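Long-range contacts in glycosyl hydrolase family 2, TIM barrel domain protein (Faecalibacterium prausnitzii A2-165, PDB 6ED2), which probably hydrolyses beta-D-glucuronides, as a beta-glucuronidase of glycosyl hydrolase family 2 from a human gut bacterium: residues A[319-324]-A[350-355]; A[578-583]-A[597-602]. One frame throughout, in Å; residues are numbered along the deposited sequence.

Contact 1 of 2, residues A[319-324]-A[350-355]; sequences FGRHED and NCFRTS
Cys351 O takes the backbone N-H of Phe319 over 3.2 Å, one bond of the parallel pairing. Phe352, paired with Phe319, has its side chain on the same face of the sheet as that of Phe319. There, one face of the Phe352 ring receives Arg321 CD, 3.6 Å from Phe352 CD1 and displaced from the ring centre toward the rim, a CH-pi contact. The ring reaches this place with CG held between its own backbone N and carbonyl carbon (chi1 59°), while the arginine chain bends at chi3 (56°) and carries its guanidinium on to a salt bridge with Asp340 of helix 334-347. Arg353 sends its N-H to Phe319 O at 3.0 Å and turns its side chain to the other face, where Glu377 and Glu535 pair with its charge. Its O receives a weak bond from Arg321 N, 3.5 Å away. Past the inverse gamma turn centred on Thr354, Ser355 points back at the first segment, and its OG donates to Arg321 O over 2.8 Å, tilted somewhat out of the carbonyl plane. With alanine in place of Ser355 the hydroxyl is gone, which is likely to leave Arg321 O with the weak bond from Asn581 ND2 and a gap beside Gly320 CA, now 3.5 Å from Ser355 OG. Two neighbouring parallel strands joined through helix 334-347 are the beta-alpha-beta unit from which a TIM barrel is built, here between its first and second strands.

Contact 2 of 2, residues A[578-583]-A[597-602]; sequences LVWNFA and NKKGIF. With FMT (formic acid), chain G.
Three backbone bonds tie 578-583 to 597-602: Asn581 N to Lys599 O at 3.2 Å, Ile601 N to Asn581 O at 2.8 Å, and Phe602 N to Phe582 O at 2.9 Å. On the side of helix 610-621, Val579 CG1 and Ile601 CG1 meet tip to tip, 3.7 Å apart. The phenylalanines meet obliquely, their planes at 41°: Phe602 CD2 sits over one face of the Phe582 ring, offset toward the rim, and Phe582 O lies in plane at the edge of the Phe602 ring. The contact straddles the end of the eighth strand of the TIM barrel, and the peptide between Trp580 and Asn581 is cis, a non-proline cis bond also known from related barrel glycosidases. Beyond it Asn581 makes an Asx turn, OD1 accepting from Ala583 N. A second Asx turn, with Lys599 N 2.9 Å from Asn597 OD1, holds the Asn597 amide by its oxygen and directs ND2 to a bound formate. Asn597 and Lys599 probably correspond to the Asn-x-Lys pair that reads the glucuronate carboxylate in related beta-glucuronidases, and the formate, probably from the crystallisation liquor, is consistent with a mimic of that group. Asn597 ND2 (3.0 Å) and Lys599 NZ (2.8 Å) both grip formate O1, which also sits at the edge of the Trp580 indole. The lysine chain runs past that edge and bends at its last torsion (chi4 62°) to bring NZ there, while NZ also forms a salt bridge with Asp539.

In the fold
From the N terminus, the chain runs up strand 312-320, leaves through helix 334-347 and returns on strand 351-353, so contact 1 closes a beta-alpha-beta loop. Contact 2 opens much later and closes a shorter loop, without helix or strand, between strand 574-580 and helix 610-621. The two are therefore in series, neither nested nor crossed. In space they adjoin, because the eighth barrel strand pairs with the first: Gly320 is probably bonded through its N to Val579 O and through its O to Phe582 N. Gly320 thus stands at the seam where the barrel shuts, and Ser355 touches the Trp580 indole from just past the end of the second strand.

Contact 1 of 2, residues A[319-324]-A[350-355]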
loop_
_atom_site.group_PDB
_atom_site.type_symbol
_atom_site.label_atom_id
_atom_site.label_comp_id
_atom_site.label_asym_id
_atom_site.label_seq_id
_atom_site.Cartn_x
_atom_site.Cartn_y
_atom_site.Cartn_z
ATOM N N PHE A 319 -0.537 -14.722 -21.960
ATOM C CA PHE A 319 -0.166 -14.987 -20.581
ATOM C C PHE A 319 0.024 -16.469 -20.325
ATOM O O PHE A 319 -0.616 -17.319 -20.949
ATOM C CB PHE A 319 -1.239 -14.478 -19.596
ATOM C CG PHE A 319 -1.596 -13.043 -19.780
ATOM C CD1 PHE A 319 -0.838 -12.044 -19.169
ATOM C CD2 PHE A 319 -2.696 -12.686 -20.556
ATOM C CE1 PHE A 319 -1.166 -10.708 -19.330
ATOM C CE2 PHE A 319 -3.037 -11.342 -20.744
ATOM C CZ PHE A 319 -2.273 -10.353 -20.136
ATOM N N GLY A 320 0.890 -16.763 -19.361
ATOM C CA GLY A 320 0.656 -17.902 -18.505
ATOM C C GLY A 320 -0.320 -17.485 -17.410
ATOM O O GLY A 320 -0.207 -16.409 -16.823
ATOM N N ARG A 321 -1.294 -18.346 -17.150
ATOM C CA ARG A 321 -2.350 -18.078 -16.201
ATOM C C ARG A 321 -2.242 -19.007 -14.996
ATOM O O ARG A 321 -1.283 -19.780 -14.838
ATOM C CB ARG A 321 -3.702 -18.218 -16.900
ATOM C CG ARG A 321 -4.006 -17.090 -17.891
ATOM C CD ARG A 321 -5.428 -17.220 -18.438
ATOM N NE ARG A 321 -6.361 -17.246 -17.317
ATOM C CZ ARG A 321 -6.919 -16.164 -16.793
ATOM N NH1 ARG A 321 -6.671 -14.973 -17.325
ATOM N NH2 ARG A 321 -7.709 -16.274 -15.734
ATOM N N HIS A 322 -3.242 -18.913 -14.129
ATOM C CA HIS A 322 -3.482 -19.876 -13.074
ATOM C C HIS A 322 -4.980 -19.892 -12.821
ATOM O O HIS A 322 -5.680 -18.906 -13.082
ATOM C CB HIS A 322 -2.726 -19.538 -11.776
ATOM C CG HIS A 322 -1.484 -20.363 -11.553
ATOM N ND1 HIS A 322 -1.502 -21.742 -11.467
ATOM C CD2 HIS A 322 -0.184 -19.994 -11.399
ATOM C CE1 HIS A 322 -0.270 -22.186 -11.281
ATOM N NE2 HIS A 322 0.548 -21.145 -11.235
ATOM N N GLU A 323 -5.476 -21.021 -12.339
ATOM C CA GLU A 323 -6.813 -21.047 -11.754
ATOM C C GLU A 323 -6.610 -20.670 -10.292
ATOM O O GLU A 323 -6.286 -21.504 -9.444
ATOM C CB GLU A 323 -7.476 -22.405 -11.935
ATOM C CG GLU A 323 -7.982 -22.658 -13.342
ATOM C CD GLU A 323 -8.715 -23.993 -13.445
ATOM O OE1 GLU A 323 -8.103 -25.040 -13.104
ATOM O OE2 GLU A 323 -9.903 -23.992 -13.840
ATOM N N ASP A 324 -6.747 -19.377 -10.007
ATOM C CA ASP A 324 -6.369 -18.845 -8.707
ATOM C C ASP A 324 -7.126 -17.541 -8.497
ATOM O O ASP A 324 -7.188 -16.712 -9.410
ATOM C CB ASP A 324 -4.844 -18.618 -8.649
ATOM C CG ASP A 324 -4.408 -17.817 -7.427
ATOM O OD1 ASP A 324 -3.865 -18.427 -6.482
ATOM O OD2 ASP A 324 -4.587 -16.571 -7.420
ATOM N N ASN A 350 -3.981 -12.403 -27.368
ATOM C CA ASN A 350 -4.735 -13.341 -28.199
ATOM C C ASN A 350 -4.517 -14.789 -27.777
ATOM O O ASN A 350 -5.021 -15.700 -28.439
ATOM C CB ASN A 350 -4.401 -13.156 -29.686
ATOM C CG ASN A 350 -2.921 -13.427 -30.010
ATOM O OD1 ASN A 350 -2.228 -14.149 -29.284
ATOM N ND2 ASN A 350 -2.439 -12.843 -31.106
ATOM N N CYS A 351 -3.823 -15.029 -26.667
ATOM C CA CYS A 351 -3.366 -16.383 -26.393
ATOM C C CYS A 351 -3.048 -16.538 -24.916
ATOM O O CYS A 351 -2.538 -15.613 -24.284
ATOM C CB CYS A 351 -2.117 -16.712 -27.236
ATOM S SG CYS A 351 -1.467 -18.389 -26.965
ATOM N N PHE A 352 -3.321 -17.725 -24.371
ATOM C CA PHE A 352 -2.758 -18.053 -23.061
ATOM C C PHE A 352 -2.490 -19.545 -22.956
ATOM O O PHE A 352 -3.065 -20.356 -23.681
ATOM C CB PHE A 352 -3.657 -17.606 -21.883
ATOM C CG PHE A 352 -5.047 -18.210 -21.883
ATOM C CD1 PHE A 352 -5.300 -19.417 -21.252
ATOM C CD2 PHE A 352 -6.108 -17.542 -22.477
ATOM C CE1 PHE A 352 -6.594 -19.954 -21.228
ATOM C CE2 PHE A 352 -7.399 -18.075 -22.455
ATOM C CZ PHE A 352 -7.633 -19.289 -21.838
ATOM N N ARG A 353 -1.624 -19.891 -22.011
ATOM C CA ARG A 353 -1.266 -21.267 -21.710
ATOM C C ARG A 353 -1.931 -21.661 -20.402
ATOM O O ARG A 353 -1.988 -20.856 -19.465
ATOM C CB ARG A 353 0.266 -21.410 -21.612
ATOM C CG ARG A 353 0.773 -22.759 -21.071
ATOM C CD ARG A 353 2.311 -22.885 -21.125
ATOM N NE ARG A 353 2.980 -21.868 -20.307
ATOM C CZ ARG A 353 3.668 -22.129 -19.205
ATOM N NH1 ARG A 353 3.793 -23.377 -18.782
ATOM N NH2 ARG A 353 4.242 -21.142 -18.526
ATOM N N THR A 354 -2.446 -22.894 -20.329
ATOM C CA THR A 354 -3.101 -23.347 -19.096
ATOM C C THR A 354 -2.064 -23.894 -18.119
ATOM O O THR A 354 -2.064 -25.062 -17.726
ATOM C CB THR A 354 -4.196 -24.378 -19.386
ATOM O OG1 THR A 354 -3.614 -25.666 -19.645
ATOM C CG2 THR A 354 -5.074 -23.939 -20.557
ATOM N N SER A 355 -1.154 -23.013 -17.735
ATOM C CA SER A 355 -0.166 -23.366 -16.729
ATOM C C SER A 355 -0.858 -23.538 -15.388
ATOM O O SER A 355 -1.698 -22.714 -15.028
ATOM C CB SER A 355 0.887 -22.266 -16.648
ATOM O OG SER A 355 0.276 -20.996 -16.814
#

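Contact 2 of 2, residues A[578-583]-A[597-602]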
loop_
_atom_site.group_PDB
_atom_site.type_symbol
_atom_site.label_atom_id
_atom_site.label_comp_id
_atom_site.label_asym_id
_atom_site.label_seq_id
_atom_site.Cartn_x
_atom_site.Cartn_y
_atom_site.Cartn_z
ATOM N N LEU A 578 4.372 -15.015 -24.135
ATOM C CA LEU A 578 3.368 -15.218 -23.105
ATOM C C LEU A 578 4.084 -14.914 -21.805
ATOM O O LEU A 578 5.031 -15.622 -21.433
ATOM C CB LEU A 578 2.788 -16.632 -23.126
ATOM C CG LEU A 578 2.229 -17.126 -24.461
ATOM C CD1 LEU A 578 1.637 -18.512 -24.277
ATOM C CD2 LEU A 578 1.200 -16.198 -25.063
ATOM N N VAL A 579 3.670 -13.834 -21.145
ATOM C CA VAL A 579 4.401 -13.327 -19.991
ATOM C C VAL A 579 3.887 -14.036 -18.751
ATOM O O VAL A 579 2.739 -14.490 -18.700
ATOM C CB VAL A 579 4.272 -11.786 -19.897
ATOM C CG1 VAL A 579 2.846 -11.368 -19.518
ATOM C CG2 VAL A 579 5.297 -11.198 -18.924
ATOM N N TRP A 580 4.756 -14.174 -17.750
ATOM C CA TRP A 580 4.367 -14.685 -16.440
ATOM C C TRP A 580 4.140 -13.507 -15.497
ATOM O O TRP A 580 5.062 -12.729 -15.259
ATOM C CB TRP A 580 5.464 -15.580 -15.888
ATOM C CG TRP A 580 5.047 -16.482 -14.779
ATOM C CD1 TRP A 580 5.467 -16.434 -13.482
ATOM C CD2 TRP A 580 4.169 -17.601 -14.880
ATOM N NE1 TRP A 580 4.899 -17.458 -12.768
ATOM C CE2 TRP A 580 4.090 -18.185 -13.604
ATOM C CE3 TRP A 580 3.429 -18.160 -15.929
ATOM C CZ2 TRP A 580 3.301 -19.306 -13.342
ATOM C CZ3 TRP A 580 2.643 -19.261 -15.669
ATOM C CH2 TRP A 580 2.588 -19.828 -14.382
ATOM N N ASN A 581 2.938 -13.365 -14.950
ATOM C CA ASN A 581 1.757 -14.207 -15.104
ATOM C C ASN A 581 0.593 -13.214 -15.296
ATOM O O ASN A 581 0.759 -12.023 -15.004
ATOM C CB ASN A 581 1.578 -15.063 -13.844
ATOM C CG ASN A 581 0.336 -15.976 -13.867
ATOM O OD1 ASN A 581 -0.801 -15.527 -13.677
ATOM N ND2 ASN A 581 0.576 -17.282 -13.997
ATOM N N PHE A 582 -0.567 -13.678 -15.772
ATOM C CA PHE A 582 -1.734 -12.800 -15.879
ATOM C C PHE A 582 -2.001 -12.039 -14.572
ATOM O O PHE A 582 -2.244 -10.829 -14.583
ATOM C CB PHE A 582 -2.963 -13.624 -16.287
ATOM C CG PHE A 582 -4.266 -12.844 -16.257
ATOM C CD1 PHE A 582 -4.589 -11.975 -17.287
ATOM C CD2 PHE A 582 -5.153 -12.990 -15.208
ATOM C CE1 PHE A 582 -5.762 -11.253 -17.266
ATOM C CE2 PHE A 582 -6.352 -12.279 -15.179
ATOM C CZ PHE A 582 -6.656 -11.411 -16.210
ATOM N N ALA A 583 -1.951 -12.722 -13.430
ATOM C CA ALA A 583 -2.309 -12.071 -12.177
ATOM C C ALA A 583 -1.500 -12.658 -11.027
ATOM O O ALA A 583 -1.100 -13.823 -11.067
ATOM C CB ALA A 583 -3.823 -12.206 -11.907
ATOM N N ASN A 597 3.043 -15.068 -5.372
ATOM C CA ASN A 597 3.854 -14.645 -6.502
ATOM C C ASN A 597 3.348 -13.295 -6.978
ATOM O O ASN A 597 2.142 -13.120 -7.152
ATOM C CB ASN A 597 3.759 -15.686 -7.623
ATOM C CG ASN A 597 4.706 -15.405 -8.791
ATOM O OD1 ASN A 597 4.633 -14.354 -9.433
ATOM N ND2 ASN A 597 5.576 -16.366 -9.091
ATOM N N LYS A 598 4.265 -12.352 -7.198
ATOM C CA LYS A 598 3.890 -10.974 -7.504
ATOM C C LYS A 598 4.344 -10.552 -8.900
ATOM O O LYS A 598 4.599 -9.372 -9.153
ATOM C CB LYS A 598 4.436 -10.024 -6.439
ATOM C CG LYS A 598 3.685 -10.139 -5.109
ATOM C CD LYS A 598 2.210 -9.779 -5.303
ATOM C CE LYS A 598 1.490 -9.477 -3.985
ATOM N NZ LYS A 598 1.197 -10.698 -3.182
ATOM N N LYS A 599 4.443 -11.504 -9.821
ATOM C CA LYS A 599 4.744 -11.193 -11.208
ATOM C C LYS A 599 3.479 -10.905 -12.023
ATOM O O LYS A 599 3.558 -10.780 -13.250
ATOM C CB LYS A 599 5.556 -12.335 -11.831
ATOM C CG LYS A 599 6.888 -12.633 -11.100
ATOM C CD LYS A 599 7.887 -13.348 -12.035
ATOM C CE LYS A 599 9.258 -13.613 -11.375
ATOM N NZ LYS A 599 9.235 -14.503 -10.168
ATOM N N GLY A 600 2.327 -10.780 -11.365
ATOM C CA GLY A 600 1.100 -10.523 -12.097
ATOM C C GLY A 600 1.199 -9.257 -12.934
ATOM O O GLY A 600 1.800 -8.259 -12.527
ATOM N N ILE A 601 0.634 -9.319 -14.139
ATOM C CA ILE A 601 0.385 -8.098 -14.894
ATOM C C ILE A 601 -0.830 -7.366 -14.309
ATOM O O ILE A 601 -0.909 -6.125 -14.365
ATOM C CB ILE A 601 0.203 -8.445 -16.382
ATOM C CG1 ILE A 601 1.470 -9.125 -16.928
ATOM C CG2 ILE A 601 -0.121 -7.192 -17.209
ATOM C CD1 ILE A 601 2.776 -8.351 -16.612
ATOM N N PHE A 602 -1.778 -8.116 -13.741
ATOM C CA PHE A 602 -2.874 -7.594 -12.940
ATOM C C PHE A 602 -2.717 -8.079 -11.509
ATOM O O PHE A 602 -2.049 -9.089 -11.251
ATOM C CB PHE A 602 -4.229 -8.035 -13.502
ATOM C CG PHE A 602 -4.431 -7.641 -14.938
ATOM C CD1 PHE A 602 -5.048 -6.433 -15.258
ATOM C CD2 PHE A 602 -3.984 -8.462 -15.964
ATOM C CE1 PHE A 602 -5.224 -6.050 -16.562
ATOM C CE2 PHE A 602 -4.151 -8.092 -17.289
ATOM C CZ PHE A 602 -4.767 -6.880 -17.594
HETATM C C FMT G . 8.547 -17.481 -11.273
HETATM O O1 FMT G . 7.676 -16.616 -11.200
HETATM O O2 FMT G . 8.748 -18.303 -10.376
#